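PDB 6Y43: angiopoietin-related protein 6 from Homo sapiens, which is a secreted angiopoietin-like factor whose fibrinogen-like globe probably serves in recognition and binds a calcium ion. Local coordinates for residues 156-167 and 172-183; 108-116 and 129-140. All coordinates share one frame; numbering follows the deposited sequence.

Contact 1: 156-167 and 172-183; sequences DSYSGNCALYQR and YHACAHSNLNGV. With CA (calcium ion), chain B.
Tyr172 lays its ring against the start of helix 162-166. CB of Cys162 sits over one ring face, 28° off the normal and 4.0 Å from the ring centroid, a CH-pi contact. Ala163 CB comes within 3.8 Å of Tyr172 CE2. The ring's hydroxyl donates to Asn179 OD1, in the plane of that amide. With an alanine here, a gap would probably open beside Cys162 and Ala163, and Asn179 OD1 would lose the hydroxyl that meets it. His173 O accepts from Ser157 N at 2.9 Å. This holds the chain beside the calcium site, where the metal takes Asp156 OD1 at 2.3 Å, the carbonyls of Tyr158 and Gly160, two waters and Asp154. Asp156 OD2 also accepts from Cys162 N, so one carboxylate ties the metal loop to the helix. A cis peptide precedes Cys175, whose SG forms a disulfide with Cys162 SG at 2.1 Å. The same Cys175 SG lies obliquely by the Tyr158 ring, 3.5 Å from CD2. Asn179 has CG anti to its backbone N (chi1 -170°), which carries the amide to the helix end, where ND2 donates to Gln166 O at 3.0 Å, nearly straight at 173°. Val183 CG2 packs 3.6 Å from Arg167 CG. Beyond the helix, Leu180 reaches away to strands 95-102 and 212-219, joining this calcium-binding region to the central sheet.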
loop_
_atom_site.group_PDB
_atom_site.type_symbol
_atom_site.label_atom_id
_atom_site.label_comp_id
_atom_site.label_asym_id
_atom_site.label_seq_id
_atom_site.Cartn_x
_atom_site.Cartn_y
_atom_site.Cartn_z
ATOM N N ASP A 156 -8.369 1.183 16.941
ATOM C CA ASP A 156 -9.342 1.733 16.020
ATOM C C ASP A 156 -10.429 2.482 16.794
ATOM O O ASP A 156 -10.385 2.661 18.020
ATOM C CB ASP A 156 -9.904 0.622 15.133
ATOM C CG ASP A 156 -10.679 -0.437 15.905
ATOM O OD1 ASP A 156 -11.466 -0.089 16.823
ATOM O OD2 ASP A 156 -10.550 -1.630 15.555
ATOM N N SER A 157 -11.416 2.953 16.046
ATOM C CA SER A 157 -12.515 3.732 16.607
ATOM C C SER A 157 -13.807 2.934 16.673
ATOM O O SER A 157 -14.890 3.511 16.754
ATOM C CB SER A 157 -12.701 5.007 15.789
ATOM O OG SER A 157 -11.557 5.843 15.923
ATOM N N TYR A 158 -13.693 1.608 16.668
ATOM C CA TYR A 158 -14.801 0.675 16.688
ATOM C C TYR A 158 -14.944 0.034 18.064
ATOM O O TYR A 158 -13.981 -0.148 18.793
ATOM C CB TYR A 158 -14.591 -0.409 15.633
ATOM C CG TYR A 158 -15.718 -1.397 15.487
ATOM C CD1 TYR A 158 -17.035 -0.977 15.363
ATOM C CD2 TYR A 158 -15.450 -2.757 15.458
ATOM C CE1 TYR A 158 -18.067 -1.897 15.214
ATOM C CE2 TYR A 158 -16.456 -3.680 15.288
ATOM C CZ TYR A 158 -17.774 -3.244 15.190
ATOM O OH TYR A 158 -18.768 -4.179 15.040
ATOM N N SER A 159 -16.186 -0.278 18.423
ATOM C CA SER A 159 -16.479 -0.911 19.707
ATOM C C SER A 159 -15.771 -2.235 19.841
ATOM O O SER A 159 -15.415 -2.643 20.937
ATOM C CB SER A 159 -17.992 -1.158 19.887
ATOM O OG SER A 159 -18.814 -0.167 19.344
ATOM N N GLY A 160 -15.610 -2.931 18.747
ATOM C CA GLY A 160 -14.891 -4.182 18.715
ATOM C C GLY A 160 -13.581 -4.053 18.042
ATOM O O GLY A 160 -13.034 -2.957 17.962
ATOM N N ASN A 161 -13.058 -5.125 17.572
ATOM C CA ASN A 161 -11.689 -5.221 17.050
ATOM C C ASN A 161 -11.754 -5.364 15.528
ATOM O O ASN A 161 -11.937 -6.464 14.998
ATOM C CB ASN A 161 -10.967 -6.406 17.695
ATOM C CG ASN A 161 -9.487 -6.454 17.332
ATOM O OD1 ASN A 161 -9.057 -5.988 16.265
ATOM N ND2 ASN A 161 -8.707 -7.070 18.191
ATOM N N CYS A 162 -11.569 -4.247 14.817
ATOM C CA CYS A 162 -11.732 -4.285 13.366
ATOM C C CYS A 162 -10.819 -5.318 12.711
ATOM O O CYS A 162 -11.246 -6.061 11.818
ATOM C CB CYS A 162 -11.458 -2.914 12.759
ATOM S SG CYS A 162 -12.669 -1.684 13.164
ATOM N N ALA A 163 -9.555 -5.378 13.143
ATOM C CA ALA A 163 -8.594 -6.297 12.533
ATOM C C ALA A 163 -9.007 -7.753 12.713
ATOM O O ALA A 163 -8.719 -8.601 11.857
ATOM C CB ALA A 163 -7.219 -6.066 13.157
ATOM N N LEU A 164 -9.624 -8.074 13.854
ATOM C CA LEU A 164 -10.091 -9.434 14.109
ATOM C C LEU A 164 -11.106 -9.865 13.064
ATOM O O LEU A 164 -11.127 -11.030 12.645
ATOM C CB LEU A 164 -10.718 -9.508 15.503
ATOM C CG LEU A 164 -11.292 -10.841 15.988
ATOM C CD1 LEU A 164 -10.195 -11.863 16.148
ATOM C CD2 LEU A 164 -12.029 -10.630 17.307
ATOM N N TYR A 165 -11.967 -8.943 12.649
ATOM C CA TYR A 165 -13.012 -9.289 11.699
ATOM C C TYR A 165 -12.596 -9.049 10.258
ATOM O O TYR A 165 -13.001 -9.814 9.379
ATOM C CB TYR A 165 -14.284 -8.489 11.984
ATOM C CG TYR A 165 -14.796 -8.635 13.405
ATOM C CD1 TYR A 165 -15.281 -9.844 13.871
ATOM C CD2 TYR A 165 -14.775 -7.560 14.267
ATOM C CE1 TYR A 165 -15.746 -9.972 15.177
ATOM C CE2 TYR A 165 -15.236 -7.676 15.576
ATOM C CZ TYR A 165 -15.713 -8.884 16.019
ATOM O OH TYR A 165 -16.164 -8.989 17.317
ATOM N N GLN A 166 -11.829 -7.990 9.978
ATOM C CA GLN A 166 -11.481 -7.676 8.592
ATOM C C GLN A 166 -10.099 -8.167 8.199
ATOM O O GLN A 166 -9.780 -8.158 7.008
ATOM C CB GLN A 166 -11.599 -6.179 8.358
ATOM C CG GLN A 166 -13.021 -5.702 8.558
ATOM C CD GLN A 166 -13.262 -4.385 7.903
ATOM O OE1 GLN A 166 -13.968 -4.288 6.907
ATOM N NE2 GLN A 166 -12.670 -3.345 8.467
ATOM N N ARG A 167 -9.298 -8.636 9.165
ATOM C CA ARG A 167 -8.152 -9.535 9.003
ATOM C C ARG A 167 -6.895 -8.872 8.461
ATOM O O ARG A 167 -5.947 -9.575 8.149
ATOM C CB ARG A 167 -8.495 -10.733 8.107
ATOM C CG ARG A 167 -9.824 -11.407 8.392
ATOM C CD ARG A 167 -9.926 -11.938 9.807
ATOM N NE ARG A 167 -8.978 -13.011 10.037
ATOM C CZ ARG A 167 -8.893 -13.724 11.156
ATOM N NH1 ARG A 167 -9.706 -13.476 12.179
ATOM N NH2 ARG A 167 -7.977 -14.686 11.253
ATOM N N TYR A 172 -7.498 1.267 10.715
ATOM C CA TYR A 172 -8.934 1.059 10.846
ATOM C C TYR A 172 -9.600 2.215 11.589
ATOM O O TYR A 172 -9.052 2.782 12.543
ATOM C CB TYR A 172 -9.233 -0.281 11.544
ATOM C CG TYR A 172 -8.977 -1.522 10.680
ATOM C CD1 TYR A 172 -9.695 -1.758 9.513
ATOM C CD2 TYR A 172 -8.032 -2.468 11.056
ATOM C CE1 TYR A 172 -9.454 -2.873 8.738
ATOM C CE2 TYR A 172 -7.794 -3.585 10.291
ATOM C CZ TYR A 172 -8.536 -3.800 9.126
ATOM O OH TYR A 172 -8.282 -4.931 8.357
ATOM N N HIS A 173 -10.823 2.535 11.130
ATOM C CA HIS A 173 -11.688 3.551 11.705
ATOM C C HIS A 173 -12.805 2.805 12.386
ATOM O O HIS A 173 -12.596 2.231 13.479
ATOM C CB HIS A 173 -12.170 4.496 10.592
ATOM C CG HIS A 173 -12.898 5.711 11.086
ATOM N ND1 HIS A 173 -12.848 6.916 10.422
ATOM C CD2 HIS A 173 -13.707 5.902 12.155
ATOM C CE1 HIS A 173 -13.585 7.807 11.072
ATOM N NE2 HIS A 173 -14.120 7.214 12.125
ATOM N N ALA A 174 -13.996 2.697 11.788
ATOM C CA ALA A 174 -15.111 1.956 12.383
ATOM C C ALA A 174 -16.057 1.364 11.330
ATOM O O ALA A 174 -17.250 1.686 11.284
ATOM C CB ALA A 174 -15.887 2.868 13.335
ATOM N N CYS A 175 -15.571 0.445 10.470
ATOM C CA CYS A 175 -14.192 -0.036 10.489
ATOM C C CYS A 175 -13.387 0.437 9.297
ATOM O O CYS A 175 -12.213 0.827 9.435
ATOM C CB CYS A 175 -14.128 -1.561 10.487
ATOM S SG CYS A 175 -14.369 -2.249 12.139
ATOM N N ALA A 176 -13.989 0.376 8.099
ATOM C CA ALA A 176 -13.193 0.728 6.933
ATOM C C ALA A 176 -14.007 1.015 5.680
ATOM O O ALA A 176 -14.972 0.315 5.351
ATOM C CB ALA A 176 -12.178 -0.376 6.593
ATOM N N HIS A 177 -13.526 2.011 4.955
ATOM C CA HIS A 177 -13.894 2.209 3.562
ATOM C C HIS A 177 -12.998 1.423 2.608
ATOM O O HIS A 177 -13.400 1.177 1.472
ATOM C CB HIS A 177 -13.850 3.697 3.236
ATOM C CG HIS A 177 -14.989 4.466 3.833
ATOM N ND1 HIS A 177 -15.191 5.803 3.594
ATOM C CD2 HIS A 177 -15.958 4.085 4.701
ATOM C CE1 HIS A 177 -16.259 6.210 4.262
ATOM N NE2 HIS A 177 -16.745 5.182 4.935
ATOM N N SER A 178 -11.796 1.041 3.034
ATOM C CA SER A 178 -10.897 0.238 2.221
ATOM C C SER A 178 -10.219 -0.779 3.124
ATOM O O SER A 178 -10.008 -0.520 4.306
ATOM C CB SER A 178 -9.855 1.103 1.516
ATOM O OG SER A 178 -9.214 2.012 2.370
ATOM N N ASN A 179 -9.898 -1.952 2.576
ATOM C CA ASN A 179 -9.341 -3.023 3.394
ATOM C C ASN A 179 -8.321 -3.785 2.560
ATOM O O ASN A 179 -8.397 -4.996 2.392
ATOM C CB ASN A 179 -10.449 -3.945 3.897
ATOM C CG ASN A 179 -9.980 -4.941 4.938
ATOM O OD1 ASN A 179 -9.225 -4.597 5.844
ATOM N ND2 ASN A 179 -10.450 -6.187 4.818
ATOM N N LEU A 180 -7.324 -3.060 2.061
ATOM C CA LEU A 180 -6.449 -3.661 1.063
ATOM C C LEU A 180 -5.537 -4.721 1.652
ATOM O O LEU A 180 -5.001 -5.531 0.890
ATOM C CB LEU A 180 -5.619 -2.600 0.351
ATOM C CG LEU A 180 -6.426 -1.538 -0.413
ATOM C CD1 LEU A 180 -5.491 -0.641 -1.172
ATOM C CD2 LEU A 180 -7.480 -2.170 -1.321
ATOM N N ASN A 181 -5.363 -4.766 2.977
ATOM C CA ASN A 181 -4.584 -5.825 3.602
ATOM C C ASN A 181 -5.452 -6.971 4.115
ATOM O O ASN A 181 -4.986 -7.778 4.920
ATOM C CB ASN A 181 -3.718 -5.260 4.723
ATOM C CG ASN A 181 -2.567 -4.435 4.201
ATOM O OD1 ASN A 181 -2.170 -4.550 3.030
ATOM N ND2 ASN A 181 -2.004 -3.612 5.065
ATOM N N GLY A 182 -6.690 -7.066 3.640
ATOM C CA GLY A 182 -7.614 -8.079 4.093
ATOM C C GLY A 182 -7.400 -9.404 3.404
ATOM O O GLY A 182 -6.313 -9.727 2.920
ATOM N N VAL A 183 -8.454 -10.201 3.413
ATOM C CA VAL A 183 -8.405 -11.544 2.856
ATOM C C VAL A 183 -8.545 -11.464 1.342
ATOM O O VAL A 183 -9.560 -10.979 0.840
ATOM C CB VAL A 183 -9.522 -12.415 3.440
ATOM C CG1 VAL A 183 -9.405 -13.825 2.865
ATOM C CG2 VAL A 183 -9.487 -12.418 4.945
HETATM CA CA CA B . -11.751 -1.246 18.787
HETATM O O HOH W 1 -11.175 0.858 19.796
HETATM O O HOH W 2 -12.502 -1.842 21.027
HETATM O O HOH W 3 -5.469 -10.596 5.670
#

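Contact 2: 108-116 and 129-140; sequences GARAHYDGF and LGQYHGDAGDSL
An antiparallel beta hairpin, strands 108-118 and 127-133, pairs these segments, and the chain after it folds back along the first strand. His112 and His133 form a hydrogen-bonded pair. His133 O takes two donors from His112, the backbone N at 2.7 Å and ND1 at 3.0 Å, the latter from above the carbonyl plane. The imidazoles are nearly parallel, 5° apart, but slid so that His112 CB lies over the His133 face. The first torsion of His133 (chi1 53°) sets CG between its own N and carbonyl carbon and brings NE2 to donate to Asp114 OD1, 3.1 Å away in the ring plane. On the other face, Tyr113 and Tyr132 form a non-hydrogen-bonded pair with rings oblique, Tyr113 CZ 3.6 Å from Tyr132 CD1. The Tyr113 hydroxyl donates to Asp138 OD1 at 2.7 Å, from above the carboxylate plane. Asp138 OD2 is hydrogen-bonded to Ser141 OG, and Asp138 CB covers the centre of the Tyr132 ring. Asp135 OD1 accepts from Arg110 N at 2.7 Å, and Ala136 N donates back to Arg110 O. Glu44 makes a salt bridge with Arg110 and a hydrogen bond with His112 NE2. Strand 95-102 pairs with the other edge of strand 108-118, and Phe116 packs on helix 83-90.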
loop_
_atom_site.group_PDB
_atom_site.type_symbol
_atom_site.label_atom_id
_atom_site.label_comp_id
_atom_site.label_asym_id
_atom_site.label_seq_id
_atom_site.Cartn_x
_atom_site.Cartn_y
_atom_site.Cartn_z
ATOM N N GLY A 108 -10.147 -1.710 -14.222
ATOM C CA GLY A 108 -9.138 -1.119 -13.387
ATOM C C GLY A 108 -9.582 0.234 -12.871
ATOM O O GLY A 108 -10.430 0.895 -13.472
ATOM N N ALA A 109 -9.027 0.662 -11.748
ATOM C CA ALA A 109 -9.310 1.995 -11.240
ATOM C C ALA A 109 -8.126 2.482 -10.419
ATOM O O ALA A 109 -7.295 1.693 -9.950
ATOM C CB ALA A 109 -10.605 2.008 -10.418
ATOM N N ARG A 110 -8.048 3.806 -10.258
ATOM C CA ARG A 110 -6.916 4.423 -9.593
ATOM C C ARG A 110 -7.361 5.522 -8.645
ATOM O O ARG A 110 -8.285 6.278 -8.951
ATOM C CB ARG A 110 -5.935 5.007 -10.626
ATOM C CG ARG A 110 -5.619 4.058 -11.745
ATOM C CD ARG A 110 -4.601 4.672 -12.696
ATOM N NE ARG A 110 -4.382 3.843 -13.878
ATOM C CZ ARG A 110 -3.689 4.239 -14.940
ATOM N NH1 ARG A 110 -3.151 5.448 -14.956
ATOM N NH2 ARG A 110 -3.534 3.427 -15.977
ATOM N N ALA A 111 -6.664 5.627 -7.516
ATOM C CA ALA A 111 -6.830 6.720 -6.569
ATOM C C ALA A 111 -5.469 7.367 -6.344
ATOM O O ALA A 111 -4.443 6.674 -6.316
ATOM C CB ALA A 111 -7.421 6.248 -5.249
ATOM N N HIS A 112 -5.456 8.697 -6.253
ATOM C CA HIS A 112 -4.252 9.467 -6.001
ATOM C C HIS A 112 -4.455 10.355 -4.781
ATOM O O HIS A 112 -5.533 10.935 -4.605
ATOM C CB HIS A 112 -3.882 10.381 -7.187
ATOM C CG HIS A 112 -3.871 9.705 -8.517
ATOM N ND1 HIS A 112 -5.023 9.359 -9.190
ATOM C CD2 HIS A 112 -2.843 9.357 -9.327
ATOM C CE1 HIS A 112 -4.702 8.796 -10.345
ATOM N NE2 HIS A 112 -3.387 8.776 -10.448
ATOM N N TYR A 113 -3.414 10.470 -3.956
ATOM C CA TYR A 113 -3.385 11.406 -2.833
ATOM C C TYR A 113 -2.117 12.238 -2.925
ATOM O O TYR A 113 -1.006 11.695 -2.957
ATOM C CB TYR A 113 -3.471 10.680 -1.488
ATOM C CG TYR A 113 -4.740 9.873 -1.401
ATOM C CD1 TYR A 113 -4.811 8.616 -1.971
ATOM C CD2 TYR A 113 -5.907 10.399 -0.830
ATOM C CE1 TYR A 113 -5.987 7.888 -1.945
ATOM C CE2 TYR A 113 -7.087 9.664 -0.802
ATOM C CZ TYR A 113 -7.126 8.423 -1.365
ATOM O OH TYR A 113 -8.307 7.700 -1.374
ATOM N N ASP A 114 -2.289 13.555 -3.008
ATOM C CA ASP A 114 -1.174 14.486 -3.142
ATOM C C ASP A 114 -0.667 14.802 -1.743
ATOM O O ASP A 114 -0.976 15.823 -1.143
ATOM C CB ASP A 114 -1.604 15.734 -3.894
ATOM C CG ASP A 114 -1.835 15.467 -5.373
ATOM O OD1 ASP A 114 -1.529 14.357 -5.847
ATOM O OD2 ASP A 114 -2.310 16.375 -6.075
ATOM N N GLY A 115 0.123 13.886 -1.220
ATOM C CA GLY A 115 0.568 13.974 0.147
ATOM C C GLY A 115 0.310 12.645 0.803
ATOM O O GLY A 115 -0.809 12.133 0.778
ATOM N N PHE A 116 1.342 12.081 1.406
ATOM C CA PHE A 116 1.222 10.777 2.051
ATOM C C PHE A 116 2.412 10.661 2.987
ATOM O O PHE A 116 3.557 10.826 2.560
ATOM C CB PHE A 116 1.197 9.624 1.035
ATOM C CG PHE A 116 1.389 8.269 1.674
ATOM C CD1 PHE A 116 0.365 7.691 2.400
ATOM C CD2 PHE A 116 2.589 7.581 1.574
ATOM C CE1 PHE A 116 0.527 6.454 3.013
ATOM C CE2 PHE A 116 2.752 6.362 2.200
ATOM C CZ PHE A 116 1.732 5.797 2.924
ATOM N N LEU A 129 -2.605 11.963 4.703
ATOM C CA LEU A 129 -2.857 11.835 3.253
ATOM C C LEU A 129 -2.748 13.235 2.654
ATOM O O LEU A 129 -2.662 14.231 3.431
ATOM C CB LEU A 129 -4.234 11.235 3.085
ATOM C CG LEU A 129 -4.303 9.734 3.299
ATOM C CD1 LEU A 129 -5.719 9.282 3.135
ATOM C CD2 LEU A 129 -3.327 9.141 2.250
ATOM N N GLY A 130 -2.743 13.413 1.332
ATOM C CA GLY A 130 -3.172 14.724 0.908
ATOM C C GLY A 130 -4.437 14.805 0.094
ATOM O O GLY A 130 -5.303 13.898 0.142
ATOM N N GLN A 131 -4.542 15.809 -0.773
ATOM C CA GLN A 131 -5.726 15.962 -1.620
ATOM C C GLN A 131 -5.956 14.783 -2.555
ATOM O O GLN A 131 -5.047 14.319 -3.238
ATOM C CB GLN A 131 -5.614 17.267 -2.434
ATOM C CG GLN A 131 -6.762 17.584 -3.372
ATOM C CD GLN A 131 -6.703 19.041 -3.802
ATOM O OE1 GLN A 131 -5.673 19.515 -4.297
ATOM N NE2 GLN A 131 -7.795 19.770 -3.582
ATOM N N TYR A 132 -7.213 14.355 -2.634
ATOM C CA TYR A 132 -7.604 13.213 -3.440
ATOM C C TYR A 132 -7.946 13.584 -4.898
ATOM O O TYR A 132 -8.550 14.625 -5.173
ATOM C CB TYR A 132 -8.818 12.498 -2.819
ATOM C CG TYR A 132 -9.463 11.520 -3.778
ATOM C CD1 TYR A 132 -9.002 10.230 -3.895
ATOM C CD2 TYR A 132 -10.526 11.917 -4.616
ATOM C CE1 TYR A 132 -9.536 9.356 -4.801
ATOM C CE2 TYR A 132 -11.078 11.036 -5.519
ATOM C CZ TYR A 132 -10.575 9.754 -5.609
ATOM O OH TYR A 132 -11.076 8.842 -6.499
ATOM N N HIS A 133 -7.603 12.680 -5.822
ATOM C CA HIS A 133 -8.183 12.647 -7.167
ATOM C C HIS A 133 -8.079 11.238 -7.742
ATOM O O HIS A 133 -7.119 10.520 -7.460
ATOM C CB HIS A 133 -7.497 13.663 -8.107
ATOM C CG HIS A 133 -6.001 13.561 -8.174
ATOM N ND1 HIS A 133 -5.326 13.109 -9.288
ATOM C CD2 HIS A 133 -5.049 13.905 -7.278
ATOM C CE1 HIS A 133 -4.026 13.155 -9.068
ATOM N NE2 HIS A 133 -3.829 13.628 -7.852
ATOM N N GLY A 134 -9.055 10.847 -8.558
ATOM C CA GLY A 134 -8.944 9.593 -9.291
ATOM C C GLY A 134 -10.301 9.022 -9.643
ATOM O O GLY A 134 -11.332 9.458 -9.147
ATOM N N ASP A 135 -10.280 7.991 -10.508
ATOM C CA ASP A 135 -11.534 7.364 -10.907
ATOM C C ASP A 135 -12.022 6.322 -9.914
ATOM O O ASP A 135 -13.205 5.976 -9.940
ATOM C CB ASP A 135 -11.431 6.763 -12.329
ATOM C CG ASP A 135 -10.354 5.717 -12.496
ATOM O OD1 ASP A 135 -9.436 5.643 -11.692
ATOM O OD2 ASP A 135 -10.416 4.994 -13.513
ATOM N N ALA A 136 -11.169 5.861 -9.003
ATOM C CA ALA A 136 -11.575 4.808 -8.088
ATOM C C ALA A 136 -12.621 5.300 -7.098
ATOM O O ALA A 136 -13.471 4.519 -6.652
ATOM C CB ALA A 136 -10.352 4.291 -7.328
ATOM N N GLY A 137 -12.527 6.556 -6.699
ATOM C CA GLY A 137 -13.297 7.027 -5.557
ATOM C C GLY A 137 -12.425 7.091 -4.311
ATOM O O GLY A 137 -11.420 6.379 -4.187
ATOM N N ASP A 138 -12.797 7.969 -3.380
ATOM C CA ASP A 138 -11.911 8.283 -2.257
ATOM C C ASP A 138 -12.280 7.417 -1.056
ATOM O O ASP A 138 -12.928 7.856 -0.102
ATOM C CB ASP A 138 -11.960 9.765 -1.918
ATOM C CG ASP A 138 -10.957 10.156 -0.839
ATOM O OD1 ASP A 138 -10.186 9.277 -0.370
ATOM O OD2 ASP A 138 -10.955 11.346 -0.471
ATOM N N SER A 139 -11.814 6.167 -1.086
ATOM C CA SER A 139 -12.120 5.223 -0.026
ATOM C C SER A 139 -10.964 5.042 0.961
ATOM O O SER A 139 -11.010 4.128 1.781
ATOM C CB SER A 139 -12.542 3.883 -0.614
ATOM O OG SER A 139 -13.746 4.013 -1.367
ATOM N N LEU A 140 -9.969 5.932 0.934
ATOM C CA LEU A 140 -8.963 5.988 1.984
ATOM C C LEU A 140 -9.068 7.225 2.876
ATOM O O LEU A 140 -8.484 7.234 3.958
ATOM C CB LEU A 140 -7.549 5.943 1.389
ATOM C CG LEU A 140 -6.406 5.502 2.290
ATOM C CD1 LEU A 140 -6.510 4.101 2.863
ATOM C CD2 LEU A 140 -5.088 5.671 1.502
HETATM O O HOH W 4 -2.638 18.069 -0.783
#

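Contact 2 comes first along the chain and is complete before contact 1 begins, so the two follow in series within one fibrinogen-like domain. Their centres lie about 19 Å apart. Contact 2 belongs to the central antiparallel sheet, while contact 1 holds a short helix and irregular chain around calcium and a disulfide. They still touch: Ser178 OG is 2.8 Å from Ser139 O, a probable hydrogen bond, and Leu140 CD1 packs on the same hydroxyl. Strand 95-102 links them too, pairing with strand 108-118 and receiving Leu180. The calcium-bearing, strand-poor part of the globe is thus joined directly to the chain that leaves the hairpin.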